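Local structure of protein (GYP1P) (Saccharomyces cerevisiae, 1FKM) at residues E142-E147 against A176-C181; I37-V42 against M253-L258; N206-V211 against V227-F232; R235-L240 against E326-V331. The protein is the TBC-type Rab-GAP domain of a protein that stimulates GTP hydrolysis by Ypt1 and Ypt7, supplying an arginine finger and a glutamine finger in trans. All coordinates share one frame; numbering follows the deposited sequence. Where two conformers were deposited one is given.

Interaction 1 of 4, residues E142-E147 against A176-C181; sequences ETFLTE and ADTFWC
Phe144 reaches out from helix 133-145 and sets the rim of its ring against one turn of helix 168-186, between Asp177, Thr178 and Cys181. The closest approach is to sulfur: Cys181 SG lies 3.6 Å from Phe144 CE2 and 3.7 Å from Phe144 CZ. It sits 76° off the ring normal, so this is an edge-on sulfur-aromatic contact, with the thiol beside the ring and not above it. Near the same plane comes the backbone oxygen Asp177 O, 3.8 Å from Phe144 CE2. Thr178 OG1 approaches Phe144 CD2 obliquely, 3.7 Å away; that hydroxyl is already engaged with the carbonyl of Leu174, one turn back in its own helix. In this all-helical TBC domain the ring thus joins two consecutive long helices at one point, their backbones nearest at Phe144 and Thr178, where the CA atoms are 7.2 Å apart. Phe144 CG stands anti to its carbonyl carbon (chi1 -67°), which carries the ring across to the other helix. Cys181 uses the same first torsion, and its SG comes to the ring rim. Further out, Lys44 makes a cation-pi contact with Phe144 and also a salt bridge with Asp177, whose carboxylate is held as well by Arg65 and Tyr49. On the first helix, Thr146 OG1 donates to Thr143 O at 2.6 Å, in the carbonyl plane.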
# COMPACT_ATOMS: atom_id res chain seq x y z
N GLU A 142 -6.08 6.10 4.89
CA GLU A 142 -5.71 6.50 6.24
C GLU A 142 -4.68 7.64 6.27
O GLU A 142 -4.83 8.59 7.02
CB GLU A 142 -5.18 5.28 6.99
CG GLU A 142 -4.69 5.55 8.38
CD GLU A 142 -4.47 4.27 9.17
OE1 GLU A 142 -5.18 3.27 8.89
OE2 GLU A 142 -3.61 4.28 10.06
N THR A 143 -3.65 7.54 5.44
CA THR A 143 -2.63 8.59 5.39
C THR A 143 -3.20 9.91 4.86
O THR A 143 -2.92 10.99 5.39
CB THR A 143 -1.45 8.15 4.50
OG1 THR A 143 -0.84 6.99 5.08
CG2 THR A 143 -0.41 9.26 4.40
N PHE A 144 -4.01 9.84 3.81
CA PHE A 144 -4.59 11.06 3.26
C PHE A 144 -5.58 11.69 4.25
O PHE A 144 -5.78 12.90 4.25
CB PHE A 144 -5.28 10.76 1.93
CG PHE A 144 -4.32 10.38 0.84
CD1 PHE A 144 -2.94 10.48 1.04
CD2 PHE A 144 -4.78 9.91 -0.38
CE1 PHE A 144 -2.04 10.12 0.04
CE2 PHE A 144 -3.89 9.55 -1.39
CZ PHE A 144 -2.52 9.65 -1.17
N LEU A 145 -6.18 10.86 5.10
CA LEU A 145 -7.12 11.34 6.11
C LEU A 145 -6.41 12.24 7.12
O LEU A 145 -7.00 13.18 7.62
CB LEU A 145 -7.73 10.17 6.88
CG LEU A 145 -9.18 9.74 6.72
CD1 LEU A 145 -9.46 8.61 7.71
CD2 LEU A 145 -10.13 10.91 6.97
N THR A 146 -5.14 11.94 7.42
CA THR A 146 -4.41 12.71 8.42
C THR A 146 -4.26 14.18 8.07
O THR A 146 -4.08 15.01 8.95
CB THR A 146 -3.00 12.13 8.73
OG1 THR A 146 -2.16 12.21 7.57
CG2 THR A 146 -3.12 10.67 9.17
N GLU A 147 -4.34 14.50 6.78
CA GLU A 147 -4.21 15.89 6.35
C GLU A 147 -5.38 16.74 6.83
O GLU A 147 -5.28 17.97 6.87
CB GLU A 147 -4.14 15.96 4.82
CG GLU A 147 -3.60 17.28 4.30
CD GLU A 147 -3.46 17.31 2.80
OE1 GLU A 147 -4.26 16.65 2.10
OE2 GLU A 147 -2.55 18.01 2.31
N ALA A 176 -11.57 10.91 -3.85
CA ALA A 176 -10.99 11.10 -5.18
C ALA A 176 -9.47 10.92 -5.16
O ALA A 176 -8.91 10.20 -5.99
CB ALA A 176 -11.36 12.50 -5.69
N ASP A 177 -8.80 11.58 -4.22
CA ASP A 177 -7.35 11.47 -4.12
C ASP A 177 -6.95 10.01 -3.89
O ASP A 177 -6.01 9.52 -4.51
CB ASP A 177 -6.80 12.33 -2.98
CG ASP A 177 -6.98 13.82 -3.23
OD1 ASP A 177 -7.42 14.22 -4.34
OD2 ASP A 177 -6.68 14.61 -2.31
N THR A 178 -7.65 9.34 -2.98
CA THR A 178 -7.37 7.95 -2.66
C THR A 178 -7.55 7.09 -3.91
O THR A 178 -6.70 6.25 -4.23
CB THR A 178 -8.31 7.46 -1.53
OG1 THR A 178 -8.11 8.28 -0.37
CG2 THR A 178 -8.01 6.01 -1.17
N PHE A 179 -8.66 7.30 -4.61
CA PHE A 179 -8.97 6.56 -5.83
C PHE A 179 -7.90 6.71 -6.92
O PHE A 179 -7.45 5.71 -7.51
CB PHE A 179 -10.31 7.04 -6.40
CG PHE A 179 -10.57 6.57 -7.80
CD1 PHE A 179 -10.92 5.25 -8.06
CD2 PHE A 179 -10.43 7.45 -8.87
CE1 PHE A 179 -11.12 4.80 -9.36
CE2 PHE A 179 -10.63 7.02 -10.19
CZ PHE A 179 -10.98 5.69 -10.43
N TRP A 180 -7.51 7.94 -7.22
CA TRP A 180 -6.51 8.17 -8.26
C TRP A 180 -5.13 7.62 -7.87
O TRP A 180 -4.37 7.18 -8.73
CB TRP A 180 -6.39 9.66 -8.59
CG TRP A 180 -7.61 10.22 -9.27
CD1 TRP A 180 -8.45 11.18 -8.78
CD2 TRP A 180 -8.12 9.85 -10.56
NE1 TRP A 180 -9.45 11.43 -9.69
CE2 TRP A 180 -9.27 10.63 -10.78
CE3 TRP A 180 -7.71 8.94 -11.54
CZ2 TRP A 180 -10.03 10.53 -11.96
CZ3 TRP A 180 -8.47 8.84 -12.71
CH2 TRP A 180 -9.61 9.64 -12.91
N CYS A 181 -4.81 7.67 -6.58
CA CYS A 181 -3.52 7.15 -6.13
C CYS A 181 -3.55 5.63 -6.12
O CYS A 181 -2.55 4.99 -6.46
CB CYS A 181 -3.16 7.72 -4.76
SG CYS A 181 -2.73 9.49 -4.85

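Interaction 2 of 4, residues I37-V42 against M253-L258; sequences IHRPVV and MWDTYL
Arg39 of helix 39-46 meets Asp255 of helix 247-261 in a bidentate, side-on salt bridge that joins an early helix of the TBC domain to one more than 200 residues further along the chain. Just ahead of it, His38 turns its ring to helix 4-15, where NE2 bonds to Asp12, while its backbone O accepts the helical hydrogen bond from Val42 N at 3.0 Å. Arg39 itself leaves the backbone with CG anti to the carbonyl carbon (chi1 -77°) and then runs extended from CG to NE, which brings the guanidinium up to the carboxylate with the two side chains crossing at about a right angle. Its neighbour Pro40 packs on Thr146, and Val42 touches Ile34 and Leu15. The carboxylate has further partners: Trp43 NE1 bonds to OD1 and the backbone N of Ile34 to OD2, so each oxygen takes a second donor besides the arginine. A leucine in place of Arg39 would probably leave the largely buried charge of Asp255 without its ionic mate, with neutral donors such as Trp43 NE1 among those remaining. Guanidinium and carboxylate lie nearly coplanar, their planes 19° apart. Arg39 NH2 reaches Asp255 OD2 at 2.8 Å on the syn side, somewhat out of the carboxylate plane, whereas Arg39 NE points its N-H at the syn lone pair of Asp255 OD1, also at 2.8 Å and with an N-H...O angle of 163°.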
# COMPACT_ATOMS: atom_id res chain seq x y z
N ILE A 37 3.59 14.55 9.27
CA ILE A 37 2.88 15.73 8.79
C ILE A 37 3.03 15.95 7.28
O ILE A 37 2.17 16.56 6.64
CB ILE A 37 3.35 17.00 9.55
CG1 ILE A 37 2.44 18.17 9.19
CG2 ILE A 37 4.80 17.32 9.21
CD1 ILE A 37 2.73 19.43 9.97
N HIS A 38 4.10 15.42 6.69
CA HIS A 38 4.35 15.59 5.26
C HIS A 38 3.88 14.45 4.37
O HIS A 38 3.83 14.61 3.15
CB HIS A 38 5.84 15.82 5.00
CG HIS A 38 6.31 17.19 5.36
ND1 HIS A 38 7.32 17.41 6.28
CD2 HIS A 38 5.91 18.41 4.94
CE1 HIS A 38 7.51 18.71 6.41
NE2 HIS A 38 6.67 19.34 5.61
N ARG A 39 3.53 13.31 4.95
CA ARG A 39 3.12 12.18 4.12
C ARG A 39 2.05 12.42 3.07
O ARG A 39 2.20 12.01 1.92
CB ARG A 39 2.72 10.98 4.99
CG ARG A 39 3.92 10.24 5.55
CD ARG A 39 3.55 8.81 5.96
NE ARG A 39 4.73 8.08 6.41
CZ ARG A 39 5.04 7.87 7.69
NH1 ARG A 39 4.26 8.33 8.66
NH2 ARG A 39 6.14 7.20 8.00
N PRO A 40 0.93 13.08 3.43
CA PRO A 40 -0.11 13.30 2.42
C PRO A 40 0.45 13.90 1.13
O PRO A 40 0.31 13.30 0.06
CB PRO A 40 -1.07 14.25 3.13
CG PRO A 40 -0.97 13.78 4.56
CD PRO A 40 0.52 13.62 4.74
N VAL A 41 1.08 15.06 1.24
CA VAL A 41 1.64 15.72 0.07
C VAL A 41 2.74 14.92 -0.62
O VAL A 41 2.71 14.73 -1.84
CB VAL A 41 2.20 17.11 0.44
CG1 VAL A 41 2.98 17.69 -0.73
CG2 VAL A 41 1.06 18.04 0.81
N VAL A 42 3.71 14.44 0.15
CA VAL A 42 4.82 13.69 -0.43
C VAL A 42 4.40 12.40 -1.11
O VAL A 42 4.92 12.07 -2.17
CB VAL A 42 5.91 13.39 0.64
CG1 VAL A 42 7.06 12.61 0.01
CG2 VAL A 42 6.44 14.71 1.22
N MSE A 253 6.88 1.58 5.63
CA MSE A 253 7.42 0.82 4.50
C MSE A 253 7.07 1.50 3.18
O MSE A 253 7.89 1.57 2.26
CB MSE A 253 6.83 -0.58 4.46
CG MSE A 253 7.26 -1.50 5.57
SE MSE A 253 6.37 -3.20 5.38
CE MSE A 253 7.07 -3.70 3.65
N TRP A 254 5.83 1.98 3.08
CA TRP A 254 5.40 2.64 1.86
C TRP A 254 6.17 3.91 1.52
O TRP A 254 6.26 4.27 0.34
CB TRP A 254 3.88 2.89 1.90
CG TRP A 254 3.11 1.63 1.58
CD1 TRP A 254 3.46 0.35 1.91
CD2 TRP A 254 1.86 1.53 0.87
NE1 TRP A 254 2.51 -0.54 1.46
CE2 TRP A 254 1.52 0.16 0.82
CE3 TRP A 254 1.00 2.46 0.28
CZ2 TRP A 254 0.35 -0.31 0.20
CZ3 TRP A 254 -0.16 2.00 -0.34
CH2 TRP A 254 -0.47 0.63 -0.37
N ASP A 255 6.73 4.59 2.52
CA ASP A 255 7.53 5.79 2.23
C ASP A 255 8.66 5.34 1.31
O ASP A 255 9.00 6.00 0.32
CB ASP A 255 8.21 6.36 3.49
CG ASP A 255 7.24 6.92 4.51
OD1 ASP A 255 6.08 7.23 4.17
OD2 ASP A 255 7.67 7.07 5.68
N THR A 256 9.26 4.20 1.65
CA THR A 256 10.37 3.65 0.88
C THR A 256 9.92 3.03 -0.43
O THR A 256 10.58 3.22 -1.46
CB THR A 256 11.16 2.62 1.71
OG1 THR A 256 11.69 3.26 2.88
CG2 THR A 256 12.33 2.05 0.89
N TYR A 257 8.82 2.29 -0.42
CA TYR A 257 8.33 1.70 -1.66
C TYR A 257 8.03 2.80 -2.68
O TYR A 257 8.42 2.68 -3.84
CB TYR A 257 7.05 0.90 -1.41
CG TYR A 257 7.29 -0.55 -1.05
CD1 TYR A 257 8.12 -0.90 0.02
CD2 TYR A 257 6.66 -1.58 -1.75
CE1 TYR A 257 8.31 -2.24 0.38
CE2 TYR A 257 6.84 -2.91 -1.40
CZ TYR A 257 7.66 -3.23 -0.34
OH TYR A 257 7.81 -4.55 0.02
N LEU A 258 7.36 3.86 -2.25
CA LEU A 258 7.02 4.96 -3.16
C LEU A 258 8.26 5.73 -3.62
O LEU A 258 8.30 6.22 -4.75
CB LEU A 258 6.02 5.92 -2.49
CG LEU A 258 4.63 5.34 -2.18
CD1 LEU A 258 3.80 6.35 -1.40
CD2 LEU A 258 3.92 4.97 -3.47

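Interaction 3 of 4, residues N206-V211 against V227-F232; sequences NLSQLV and VEFIQF
Phe229 lies flat against helix 198-214 in a buried apolar contact, built on CH-pi packing, at the point where the chain comes back after helix 216-224 and runs into helix 230-238. The ring is laid directly over the backbone of Ser208: Ser208 CA stands 3.9 Å from the Phe229 ring centroid and only 4° off the ring normal. The two backbones are nearest here, the CA atoms of Ser208 and Phe229 being 6.5 Å apart. Ser208 CB covers the same face, and Ser208 OG, set anti to its own backbone N (chi1 -177°), comes to 3.7 Å from Phe229 CD1. Residues one place before and three after Ser208 border the ring. Leu207 CG meets Phe229 CD2 at 4.0 Å, its side chain crossing the phenyl at about a right angle, and Val211 CG2 comes obliquely to Phe229 CE2 at 3.9 Å. In this all-helical TBC domain, helix 198-214 and the chain leading into helix 230-238 are linked through the short helix 216-224, which supplies Phe222, edge-to-face on Phe229, and Tyr219, packing on both Phe229 and Ser208. Phe229 carries the contact between 206-211 and 227-232, while Ile230 also packs on Leu201 and Val204 of helix 198-214. Glu228 N donates to Gln231 OE1 at 2.9 Å, nearly straight at 173° but reaching the side-chain oxygen from above its carbonyl plane. Farther along the turn, Phe229 O lies 3.8 Å above the plane of the Phe232 ring, over its centre, and Phe232 in turn packs edge-to-face with Trp236.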
# COMPACT_ATOMS: atom_id res chain seq x y z
N ASN A 206 9.21 -16.24 -8.68
CA ASN A 206 10.43 -15.45 -8.59
C ASN A 206 11.02 -15.51 -7.19
O ASN A 206 12.24 -15.59 -7.03
CB ASN A 206 10.16 -14.00 -8.98
CG ASN A 206 10.00 -13.81 -10.48
OD1 ASN A 206 9.58 -12.76 -10.95
ND2 ASN A 206 10.34 -14.84 -11.24
N LEU A 207 10.17 -15.49 -6.17
CA LEU A 207 10.62 -15.56 -4.78
C LEU A 207 11.21 -16.95 -4.53
O LEU A 207 12.24 -17.09 -3.88
CB LEU A 207 9.47 -15.31 -3.81
CG LEU A 207 9.75 -15.52 -2.31
CD1 LEU A 207 10.83 -14.55 -1.84
CD2 LEU A 207 8.46 -15.33 -1.52
N SER A 208 10.54 -17.96 -5.06
CA SER A 208 10.96 -19.35 -4.91
C SER A 208 12.37 -19.54 -5.49
O SER A 208 13.22 -20.18 -4.87
CB SER A 208 9.97 -20.26 -5.64
OG SER A 208 10.31 -21.62 -5.47
N GLN A 209 12.59 -18.99 -6.68
CA GLN A 209 13.88 -19.10 -7.36
C GLN A 209 14.96 -18.32 -6.64
O GLN A 209 16.11 -18.76 -6.56
CB GLN A 209 13.76 -18.59 -8.80
CG GLN A 209 12.90 -19.46 -9.72
CD GLN A 209 13.54 -20.80 -10.03
OE1 GLN A 209 13.68 -21.66 -9.16
NE2 GLN A 209 13.95 -20.98 -11.28
N LEU A 210 14.60 -17.16 -6.12
CA LEU A 210 15.54 -16.31 -5.39
C LEU A 210 16.05 -17.04 -4.15
O LEU A 210 17.25 -17.10 -3.91
CB LEU A 210 14.86 -15.01 -4.96
CG LEU A 210 15.56 -13.68 -5.24
CD1 LEU A 210 14.84 -12.58 -4.44
CD2 LEU A 210 17.03 -13.74 -4.85
N VAL A 211 15.12 -17.60 -3.38
CA VAL A 211 15.48 -18.31 -2.16
C VAL A 211 16.30 -19.56 -2.45
O VAL A 211 17.20 -19.92 -1.69
CB VAL A 211 14.22 -18.67 -1.34
CG1 VAL A 211 14.61 -19.44 -0.08
CG2 VAL A 211 13.48 -17.40 -0.97
N VAL A 227 6.52 -27.78 1.95
CA VAL A 227 6.05 -26.42 2.13
C VAL A 227 6.14 -25.77 0.75
O VAL A 227 7.22 -25.70 0.17
CB VAL A 227 6.93 -25.62 3.12
CG1 VAL A 227 6.57 -24.13 3.06
CG2 VAL A 227 6.73 -26.14 4.54
N GLU A 228 5.01 -25.30 0.23
CA GLU A 228 4.98 -24.66 -1.08
C GLU A 228 4.95 -23.15 -0.86
O GLU A 228 4.20 -22.67 -0.03
CB GLU A 228 3.74 -25.09 -1.85
CG GLU A 228 3.59 -26.60 -1.99
CD GLU A 228 2.38 -27.00 -2.82
OE1 GLU A 228 1.70 -26.11 -3.36
OE2 GLU A 228 2.12 -28.22 -2.93
N PHE A 229 5.77 -22.40 -1.59
CA PHE A 229 5.78 -20.95 -1.40
C PHE A 229 4.40 -20.31 -1.51
O PHE A 229 4.09 -19.38 -0.78
CB PHE A 229 6.75 -20.30 -2.39
CG PHE A 229 8.19 -20.40 -1.96
CD1 PHE A 229 8.88 -21.61 -2.05
CD2 PHE A 229 8.85 -19.29 -1.43
CE1 PHE A 229 10.21 -21.71 -1.62
CE2 PHE A 229 10.18 -19.39 -0.99
CZ PHE A 229 10.85 -20.60 -1.08
N ILE A 230 3.56 -20.83 -2.39
CA ILE A 230 2.22 -20.28 -2.56
C ILE A 230 1.41 -20.32 -1.25
O ILE A 230 0.59 -19.44 -0.99
CB ILE A 230 1.44 -21.04 -3.66
CG1 ILE A 230 0.17 -20.26 -4.05
CG2 ILE A 230 1.05 -22.43 -3.18
CD1 ILE A 230 0.45 -18.98 -4.81
N GLN A 231 1.66 -21.33 -0.42
CA GLN A 231 0.91 -21.47 0.83
C GLN A 231 1.07 -20.34 1.84
O GLN A 231 0.26 -20.20 2.75
CB GLN A 231 1.25 -22.81 1.48
CG GLN A 231 0.86 -23.98 0.60
CD GLN A 231 1.32 -25.31 1.15
OE1 GLN A 231 2.48 -25.46 1.55
NE2 GLN A 231 0.43 -26.29 1.16
N PHE A 232 2.11 -19.53 1.69
CA PHE A 232 2.29 -18.41 2.60
C PHE A 232 2.58 -17.12 1.84
O PHE A 232 2.21 -16.03 2.29
CB PHE A 232 3.40 -18.71 3.62
CG PHE A 232 4.77 -18.86 3.02
CD1 PHE A 232 5.54 -17.73 2.72
CD2 PHE A 232 5.30 -20.12 2.77
CE1 PHE A 232 6.81 -17.87 2.17
CE2 PHE A 232 6.57 -20.27 2.22
CZ PHE A 232 7.33 -19.13 1.92

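Interaction 4 of 4, residues R235-L240 against E326-V331; sequences RWMNCL and EFHVFV
Helix 230-238 ends in a Schellman motif, with Leu240 at positive phi as the C-prime residue, and its backbone comes nearest helix 324-338 at His328, the CA atoms of Leu240 and His328 lying 7.3 Å apart. Into this helix end His328 inserts its ring, CG anti to the backbone N (chi1 -171°). His328 NE2 donates to Trp236 O at 3.0 Å; the oxygen is near the imidazole plane, whereas the nitrogen stands 50° out of the carbonyl plane. Trp236 O also receives Leu241 N in the Schellman turn, so in this all-helical domain the oxygen takes two donors, one backbone and one imidazole. Leu240 CD2 sits over one ring face in a CH-pi contact, 3.8 Å from the His328 ring centroid and 8° off its normal. The selenium of Met237, a selenomethionine, comes obliquely, Met237 SE to His328 CD2 measuring 3.6 Å, after a chain bent at chi2 and chi3. Tyr257 OH bonds to His328 ND1, so both ring nitrogens are engaged and the ring's rotation is fixed. Replacing His328 with an alanine would probably open a gap beneath Leu240 CD2, leave Trp236 O to Leu241 N and deprive Tyr257 OH of its ring partner.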
# COMPACT_ATOMS: atom_id res chain seq x y z
N ARG A 235 -0.38 -14.44 -0.08
CA ARG A 235 -0.88 -13.31 0.68
C ARG A 235 0.17 -12.20 0.75
O ARG A 235 -0.17 -11.02 0.68
CB ARG A 235 -1.29 -13.74 2.09
CG ARG A 235 -2.17 -12.73 2.82
CD ARG A 235 -2.59 -13.23 4.19
NE ARG A 235 -1.46 -13.32 5.12
CZ ARG A 235 -1.54 -13.77 6.36
NH1 ARG A 235 -2.70 -14.19 6.84
NH2 ARG A 235 -0.46 -13.80 7.13
N TRP A 236 1.43 -12.58 0.89
CA TRP A 236 2.52 -11.60 0.95
C TRP A 236 2.51 -10.76 -0.33
O TRP A 236 2.65 -9.54 -0.29
CB TRP A 236 3.88 -12.30 1.06
CG TRP A 236 4.16 -12.97 2.38
CD1 TRP A 236 3.28 -13.23 3.38
CD2 TRP A 236 5.43 -13.49 2.80
NE1 TRP A 236 3.92 -13.88 4.42
CE2 TRP A 236 5.24 -14.05 4.08
CE3 TRP A 236 6.70 -13.53 2.22
CZ2 TRP A 236 6.29 -14.65 4.79
CZ3 TRP A 236 7.74 -14.12 2.92
CH2 TRP A 236 7.53 -14.68 4.20
N MSE A 237 2.35 -11.44 -1.46
CA MSE A 237 2.34 -10.75 -2.75
C MSE A 237 1.04 -10.01 -3.03
O MSE A 237 1.06 -8.85 -3.43
CB MSE A 237 2.60 -11.76 -3.87
CG MSE A 237 3.93 -11.57 -4.56
SE MSE A 237 5.41 -11.53 -3.32
CE MSE A 237 6.00 -13.36 -3.50
N ASN A 238 -0.08 -10.68 -2.79
CA ASN A 238 -1.40 -10.12 -3.05
C ASN A 238 -1.70 -8.83 -2.28
O ASN A 238 -2.33 -7.92 -2.82
CB ASN A 238 -2.48 -11.17 -2.75
CG ASN A 238 -3.82 -10.83 -3.36
OD1 ASN A 238 -3.91 -10.54 -4.56
ND2 ASN A 238 -4.88 -10.89 -2.56
N CYS A 239 -1.25 -8.75 -1.04
CA CYS A 239 -1.50 -7.56 -0.21
C CYS A 239 -0.22 -6.78 0.10
O CYS A 239 -0.21 -5.97 1.02
CB CYS A 239 -2.17 -7.98 1.10
SG CYS A 239 -3.57 -9.12 0.89
N LEU A 240 0.83 -7.01 -0.67
CA LEU A 240 2.11 -6.34 -0.47
C LEU A 240 2.57 -6.37 1.00
O LEU A 240 2.93 -5.33 1.57
CB LEU A 240 2.04 -4.89 -0.97
CG LEU A 240 1.84 -4.67 -2.47
CD1 LEU A 240 1.82 -3.18 -2.77
CD2 LEU A 240 2.95 -5.35 -3.26
N GLU A 326 9.48 -6.07 -8.59
CA GLU A 326 10.87 -6.45 -8.38
C GLU A 326 11.33 -6.15 -6.96
O GLU A 326 11.80 -7.03 -6.25
CB GLU A 326 11.77 -5.72 -9.38
CG GLU A 326 13.26 -5.98 -9.20
CD GLU A 326 14.11 -5.16 -10.15
OE1 GLU A 326 13.54 -4.47 -11.02
OE2 GLU A 326 15.35 -5.22 -10.03
N PHE A 327 11.19 -4.90 -6.54
CA PHE A 327 11.61 -4.53 -5.19
C PHE A 327 10.87 -5.34 -4.13
O PHE A 327 11.46 -5.76 -3.13
CB PHE A 327 11.38 -3.03 -4.94
CG PHE A 327 11.93 -2.56 -3.63
CD1 PHE A 327 13.29 -2.69 -3.35
CD2 PHE A 327 11.09 -2.02 -2.66
CE1 PHE A 327 13.81 -2.28 -2.11
CE2 PHE A 327 11.60 -1.61 -1.42
CZ PHE A 327 12.96 -1.74 -1.15
N HIS A 328 9.58 -5.57 -4.34
CA HIS A 328 8.79 -6.31 -3.37
C HIS A 328 9.29 -7.74 -3.20
O HIS A 328 9.28 -8.28 -2.10
CB HIS A 328 7.30 -6.33 -3.75
CG HIS A 328 6.42 -6.91 -2.68
ND1 HIS A 328 6.36 -6.38 -1.41
CD2 HIS A 328 5.60 -7.98 -2.68
CE1 HIS A 328 5.54 -7.10 -0.68
NE2 HIS A 328 5.06 -8.08 -1.42
N VAL A 329 9.71 -8.36 -4.30
CA VAL A 329 10.21 -9.73 -4.24
C VAL A 329 11.46 -9.79 -3.36
O VAL A 329 11.63 -10.74 -2.60
CB VAL A 329 10.55 -10.27 -5.65
CG1 VAL A 329 11.32 -11.58 -5.53
CG2 VAL A 329 9.27 -10.50 -6.43
N PHE A 330 12.33 -8.79 -3.46
CA PHE A 330 13.53 -8.79 -2.63
C PHE A 330 13.21 -8.53 -1.16
O PHE A 330 13.87 -9.09 -0.28
CB PHE A 330 14.55 -7.77 -3.16
CG PHE A 330 15.27 -8.26 -4.39
CD1 PHE A 330 16.35 -9.13 -4.26
CD2 PHE A 330 14.85 -7.89 -5.66
CE1 PHE A 330 17.00 -9.64 -5.39
CE2 PHE A 330 15.49 -8.39 -6.80
CZ PHE A 330 16.56 -9.27 -6.66
N VAL A 331 12.22 -7.69 -0.90
CA VAL A 331 11.81 -7.42 0.48
C VAL A 331 11.26 -8.73 1.07
O VAL A 331 11.53 -9.07 2.22
CB VAL A 331 10.72 -6.33 0.55
CG1 VAL A 331 10.16 -6.22 1.96
CG2 VAL A 331 11.30 -4.99 0.12

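In the fold
From the N terminus, interaction 2 opens first at 37-42 and closes only at 253-258, a loop spanning most of the TBC domain. Interaction 1 (142-147 to 176-181) and then interaction 3 (206-211 to 227-232) nest inside it in series, about 33 Å apart between centres and on opposite sides of the chain's centre. Interaction 4 starts within that loop at 235-240 but closes beyond it at 326-331, so it crosses interaction 2. Interactions 1 and 2 touch where Thr143 packs on Arg39 and Pro40. Tyr257 links interactions 2 and 4, packing on Phe327 and Val331. Interactions 3 and 4 share helix 230-238 and meet through Leu207, against Met237.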